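Local coordinates for maltose-binding protein MalE1 (PDB 6DTU), which binds maltotetraose and probably other maltose-type sugars, consistent with a solute-binding component of a carbohydrate transporter, at residues A[63-66]-A[67-71]; A[94-98]-A[99-103]. All coordinates share one frame; numbering follows the deposited sequence.

Contact 1: residues A[63-66]-A[67-71]. With GLC (alpha-D-glucopyranose), chain C.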
loop_
_atom_site.group_PDB
_atom_site.type_symbol
_atom_site.label_atom_id
_atom_site.label_comp_id
_atom_site.label_asym_id
_atom_site.label_seq_id
_atom_site.Cartn_x
_atom_site.Cartn_y
_atom_site.Cartn_z
ATOM N N HIS A 63 5.207 -5.949 -0.019
ATOM C CA HIS A 63 5.721 -7.165 -0.632
ATOM C C HIS A 63 6.202 -6.955 -2.060
ATOM O O HIS A 63 6.955 -7.795 -2.568
ATOM C CB HIS A 63 4.668 -8.265 -0.606
ATOM C CG HIS A 63 3.623 -8.110 -1.663
ATOM N ND1 HIS A 63 2.464 -7.394 -1.461
ATOM C CD2 HIS A 63 3.560 -8.583 -2.927
ATOM C CE1 HIS A 63 1.731 -7.431 -2.561
ATOM N NE2 HIS A 63 2.367 -8.156 -3.461
ATOM N N ASP A 64 5.782 -5.880 -2.731
ATOM C CA ASP A 64 6.301 -5.655 -4.082
ATOM C C ASP A 64 7.809 -5.462 -4.083
ATOM O O ASP A 64 8.438 -5.636 -5.132
ATOM C CB ASP A 64 5.637 -4.449 -4.761
ATOM C CG ASP A 64 5.889 -3.132 -4.019
ATOM O OD1 ASP A 64 5.375 -3.011 -2.887
ATOM O OD2 ASP A 64 6.576 -2.243 -4.575
ATOM N N TRP A 65 8.408 -5.130 -2.936
ATOM C CA TRP A 65 9.854 -4.953 -2.865
ATOM C C TRP A 65 10.614 -6.271 -2.953
ATOM O O TRP A 65 11.814 -6.250 -3.248
ATOM C CB TRP A 65 10.246 -4.339 -1.528
ATOM C CG TRP A 65 9.602 -3.054 -1.146
ATOM C CD1 TRP A 65 8.774 -2.271 -1.907
ATOM C CD2 TRP A 65 9.755 -2.389 0.109
ATOM N NE1 TRP A 65 8.411 -1.144 -1.196
ATOM C CE2 TRP A 65 8.992 -1.200 0.047
ATOM C CE3 TRP A 65 10.460 -2.688 1.287
ATOM C CZ2 TRP A 65 8.926 -0.290 1.118
ATOM C CZ3 TRP A 65 10.379 -1.789 2.359
ATOM C CH2 TRP A 65 9.594 -0.629 2.273
ATOM N N VAL A 66 9.957 -7.413 -2.723
ATOM C CA VAL A 66 10.681 -8.645 -2.392
ATOM C C VAL A 66 11.589 -9.090 -3.536
ATOM O O VAL A 66 12.762 -9.412 -3.322
ATOM C CB VAL A 66 9.709 -9.761 -1.963
ATOM C CG1 VAL A 66 10.430 -11.086 -1.904
ATOM C CG2 VAL A 66 9.088 -9.453 -0.630
ATOM N N GLY A 67 11.051 -9.181 -4.758
ATOM C CA GLY A 67 11.854 -9.699 -5.860
ATOM C C GLY A 67 13.119 -8.900 -6.119
ATOM O O GLY A 67 14.208 -9.463 -6.246
ATOM N N GLU A 68 12.997 -7.572 -6.193
ATOM C CA GLU A 68 14.176 -6.736 -6.393
ATOM C C GLU A 68 15.199 -6.944 -5.275
ATOM O O GLU A 68 16.394 -7.112 -5.536
ATOM C CB GLU A 68 13.759 -5.270 -6.498
ATOM C CG GLU A 68 14.934 -4.315 -6.683
ATOM C CD GLU A 68 14.533 -2.859 -6.667
ATOM O OE1 GLU A 68 13.404 -2.531 -6.238
ATOM O OE2 GLU A 68 15.366 -2.024 -7.070
ATOM N N LEU A 69 14.754 -6.911 -4.014
ATOM C CA LEU A 69 15.708 -7.046 -2.923
ATOM C C LEU A 69 16.314 -8.448 -2.855
ATOM O O LEU A 69 17.490 -8.592 -2.504
ATOM C CB LEU A 69 15.068 -6.628 -1.606
ATOM C CG LEU A 69 14.653 -5.162 -1.554
ATOM C CD1 LEU A 69 13.981 -4.858 -0.225
ATOM C CD2 LEU A 69 15.809 -4.189 -1.798
ATOM N N ALA A 70 15.548 -9.482 -3.208
ATOM C CA ALA A 70 16.064 -10.848 -3.132
ATOM C C ALA A 70 17.091 -11.115 -4.222
ATOM O O ALA A 70 18.138 -11.719 -3.959
ATOM C CB ALA A 70 14.911 -11.848 -3.213
ATOM N N VAL A 71 16.806 -10.692 -5.457
ATOM C CA VAL A 71 17.734 -10.968 -6.552
ATOM C C VAL A 71 19.011 -10.155 -6.403
ATOM O O VAL A 71 20.070 -10.561 -6.901
ATOM C CB VAL A 71 17.093 -10.747 -7.933
ATOM C CG1 VAL A 71 15.830 -11.567 -8.072
ATOM C CG2 VAL A 71 16.843 -9.287 -8.180
HETATM C C1 GLC C . 3.354 1.273 -3.307
HETATM C C2 GLC C . 4.518 0.364 -3.344
HETATM C C3 GLC C . 5.811 1.113 -3.260
HETATM C C4 GLC C . 5.963 2.082 -4.367
HETATM C C5 GLC C . 4.782 3.084 -4.378
HETATM C C6 GLC C . 4.805 3.920 -5.507
HETATM O O2 GLC C . 4.435 -0.543 -2.208
HETATM O O3 GLC C . 6.926 0.165 -3.291
HETATM O O4 GLC C . 7.198 2.817 -4.146
HETATM O O5 GLC C . 3.455 2.261 -4.402
HETATM O O6 GLC C . 3.730 4.828 -5.404
HETATM O O HOH W 1 10.479 -6.235 -6.696
#

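Contact 2: residues A[94-98]-A[99-103]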
loop_
_atom_site.group_PDB
_atom_site.type_symbol
_atom_site.label_atom_id
_atom_site.label_comp_id
_atom_site.label_asym_id
_atom_site.label_seq_id
_atom_site.Cartn_x
_atom_site.Cartn_y
_atom_site.Cartn_z
ATOM N N ALA A 94 3.200 -13.928 -0.921
ATOM C CA ALA A 94 3.477 -12.560 -1.365
ATOM C C ALA A 94 4.880 -12.145 -0.969
ATOM O O ALA A 94 5.518 -11.363 -1.681
ATOM C CB ALA A 94 2.453 -11.558 -0.804
ATOM N N PHE A 95 5.385 -12.696 0.133
ATOM C CA PHE A 95 6.736 -12.413 0.600
ATOM C C PHE A 95 7.738 -13.485 0.207
ATOM O O PHE A 95 8.844 -13.529 0.763
ATOM C CB PHE A 95 6.731 -12.174 2.105
ATOM C CG PHE A 95 6.485 -10.746 2.437
ATOM C CD1 PHE A 95 7.539 -9.852 2.443
ATOM C CD2 PHE A 95 5.206 -10.293 2.724
ATOM C CE1 PHE A 95 7.334 -8.520 2.720
ATOM C CE2 PHE A 95 4.968 -8.937 2.995
ATOM C CZ PHE A 95 6.049 -8.048 2.993
ATOM N N SER A 96 7.387 -14.319 -0.758
ATOM C CA SER A 96 8.249 -15.381 -1.239
ATOM C C SER A 96 8.702 -15.121 -2.668
ATOM O O SER A 96 7.976 -14.518 -3.461
ATOM C CB SER A 96 7.510 -16.708 -1.152
ATOM O OG SER A 96 7.239 -17.012 0.218
ATOM N N TYR A 97 9.919 -15.566 -2.984
ATOM C CA TYR A 97 10.453 -15.381 -4.329
ATOM C C TYR A 97 11.513 -16.446 -4.585
ATOM O O TYR A 97 12.327 -16.736 -3.706
ATOM C CB TYR A 97 11.063 -13.980 -4.491
ATOM C CG TYR A 97 11.552 -13.696 -5.898
ATOM C CD1 TYR A 97 10.690 -13.192 -6.867
ATOM C CD2 TYR A 97 12.865 -13.975 -6.270
ATOM C CE1 TYR A 97 11.131 -12.943 -8.156
ATOM C CE2 TYR A 97 13.303 -13.741 -7.546
ATOM C CZ TYR A 97 12.448 -13.226 -8.483
ATOM O OH TYR A 97 12.916 -13.005 -9.753
ATOM N N GLY A 98 11.479 -17.036 -5.787
ATOM C CA GLY A 98 12.446 -18.063 -6.157
ATOM C C GLY A 98 12.491 -19.249 -5.219
ATOM O O GLY A 98 13.560 -19.841 -5.014
ATOM N N GLY A 99 11.353 -19.612 -4.631
ATOM C CA GLY A 99 11.249 -20.757 -3.752
ATOM C C GLY A 99 11.530 -20.514 -2.285
ATOM O O GLY A 99 11.419 -21.454 -1.489
ATOM N N LYS A 100 11.891 -19.300 -1.890
ATOM C CA LYS A 100 12.249 -19.025 -0.506
ATOM C C LYS A 100 11.379 -17.914 0.061
ATOM O O LYS A 100 10.918 -17.037 -0.664
ATOM C CB LYS A 100 13.709 -18.600 -0.396
ATOM C CG LYS A 100 14.703 -19.658 -0.904
ATOM C CD LYS A 100 16.134 -19.173 -0.792
ATOM C CE LYS A 100 17.100 -20.190 -1.362
ATOM N NZ LYS A 100 18.514 -19.865 -1.030
ATOM N N LEU A 101 11.172 -17.955 1.368
ATOM C CA LEU A 101 10.437 -16.918 2.068
ATOM C C LEU A 101 11.394 -15.807 2.477
ATOM O O LEU A 101 12.493 -16.075 2.970
ATOM C CB LEU A 101 9.818 -17.521 3.325
ATOM C CG LEU A 101 8.976 -16.587 4.183
ATOM C CD1 LEU A 101 7.735 -16.182 3.411
ATOM C CD2 LEU A 101 8.625 -17.246 5.508
ATOM N N TYR A 102 10.964 -14.555 2.282
ATOM C CA TYR A 102 11.801 -13.390 2.534
ATOM C C TYR A 102 11.185 -12.396 3.511
ATOM O O TYR A 102 11.743 -11.317 3.719
ATOM C CB TYR A 102 12.144 -12.697 1.212
ATOM C CG TYR A 102 13.187 -13.412 0.402
ATOM C CD1 TYR A 102 14.528 -13.312 0.730
ATOM C CD2 TYR A 102 12.830 -14.197 -0.676
ATOM C CE1 TYR A 102 15.503 -13.964 -0.020
ATOM C CE2 TYR A 102 13.788 -14.854 -1.429
ATOM C CZ TYR A 102 15.124 -14.745 -1.081
ATOM O OH TYR A 102 16.083 -15.394 -1.839
ATOM N N GLY A 103 10.069 -12.718 4.131
ATOM C CA GLY A 103 9.548 -11.809 5.130
ATOM C C GLY A 103 8.485 -12.456 5.981
ATOM O O GLY A 103 7.889 -13.466 5.605
HETATM O O HOH W 2 14.973 -16.772 -3.810
#

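Contact 1: residues A[63-66]-A[67-71]
At the edge of the Trp65 indole, in the plane of the ring, sits O3 of a bound glucose; Leu69 CD1 approaches the same side chain obliquely, 4.0 Å from Trp65 CB. Beyond this pair, Lys43 makes a cation-pi contact with the indole and the ring of Phe39 meets it. Trp65 NE1 donates to glucose O3 over 2.9 Å, although the N-H is bent, at 138°. That hydroxyl in turn donates to Asp64 OD2 at 2.8 Å, while the neighbouring O2 gives its proton to Asp64 OD1 at 2.7 Å, so the carboxylate receives two adjacent sugar hydroxyls, one on each oxygen. Asp64 CG is wedged between its backbone N and carbonyl carbon (chi1 62°), which turns the carboxylate to the sugar. Acid and indole thus suit a pocket that must read hydroxyls, and both belong to the glycan site.

Behind them the chain winds into a helix. Leu69 N bonds almost straight to Trp65 O (3.1 Å, 170°), and Ala70 N reaches Val66 O at 2.8 Å. Glu68 N, in the first turn, is joined through a water to Asp64 O. The small Ala70 CB fits against Val66 O, 3.3 Å away, and Gly67 adds no side chain to this buried turn.

Helix 66-71 follows strand 58-62. Leu69 packs on Phe46 and Leu47 of helix 39-49, with Glu68 salt-bridged to Lys43 of that helix, while Val66 turns to strands 96-97 and 100-109.

Contact 2: residues A[94-98]-A[99-103]
Phe95 and Ser96 run antiparallel to Leu101 and Tyr102, and the chain reverses through a type I' turn from Tyr97 to Lys100. Tyr97 and Lys100 form the hydrogen-bonded pair: Tyr97 N gives to Lys100 O at 2.9 Å, and Lys100 N returns to Tyr97 O at 3.2 Å, arriving from above the carbonyl plane. Tyr102 N adds a bond to Phe95 O at 2.8 Å. Glycine suits both turn corners, since Gly98 and Gly99 have positive phi and a CB on Gly99 would strike Gly98 O.

Ser96 and Leu101, the non-hydrogen-bonded pair, share one face. Leu101 CG points away from its backbone N (chi1 -179°), which carries CD1 to 3.3 Å from Ser96 OG; that hydroxyl is hydrogen-bonded to Leu92 O, in the preceding helix. Past the strand pairs, the Tyr102 ring turns its edge to Tyr97, with CE2 3.3 Å from Tyr97 O and close to Tyr97 CB. A water 2.6 Å from Tyr97 O donates to that carbonyl and hydrogen-bonds to Tyr102 OH, so the phenol and the turn carbonyl share one solvent molecule. With a leucine in place of Tyr102, the water would probably lose its hydroxyl partner and Tyr97 CB the ring edge that packs beside it. At the open end, Phe95 CD1 rests 3.9 Å from Gly103 CA; a CB on Gly103 would clash with the ring, so glycine leaves room for it.

Two residues linking antiparallel strands through a type I' Gly-Gly turn make a two-residue beta hairpin, here formed by strand 96-97 and the start of strand 100-109.

In the fold
Contact 1 is buried and lies at the sugar site, whereas contact 2 is only partly buried: its Gly98-Gly99 turn and Lys100 are exposed, while Phe95, Tyr102 and Gly103 lie inside. The chemistry follows the place. In 63-71 a carboxylate and an indole address sugar hydroxyls ahead of a helix; in 94-103 backbone bonds and glycines shape a hairpin whose Phe95 side chain is about 9 Å from a bound glucose. Their centres are 9 Å apart and the two pack directly: Val66 CG2 is 3.5 Å from Phe95 CD1, Ala70 CB 3.6 Å from Tyr102 CZ, and Val71 meets Tyr97. Helix 66-71 is therefore held between the hairpin and helix 39-49.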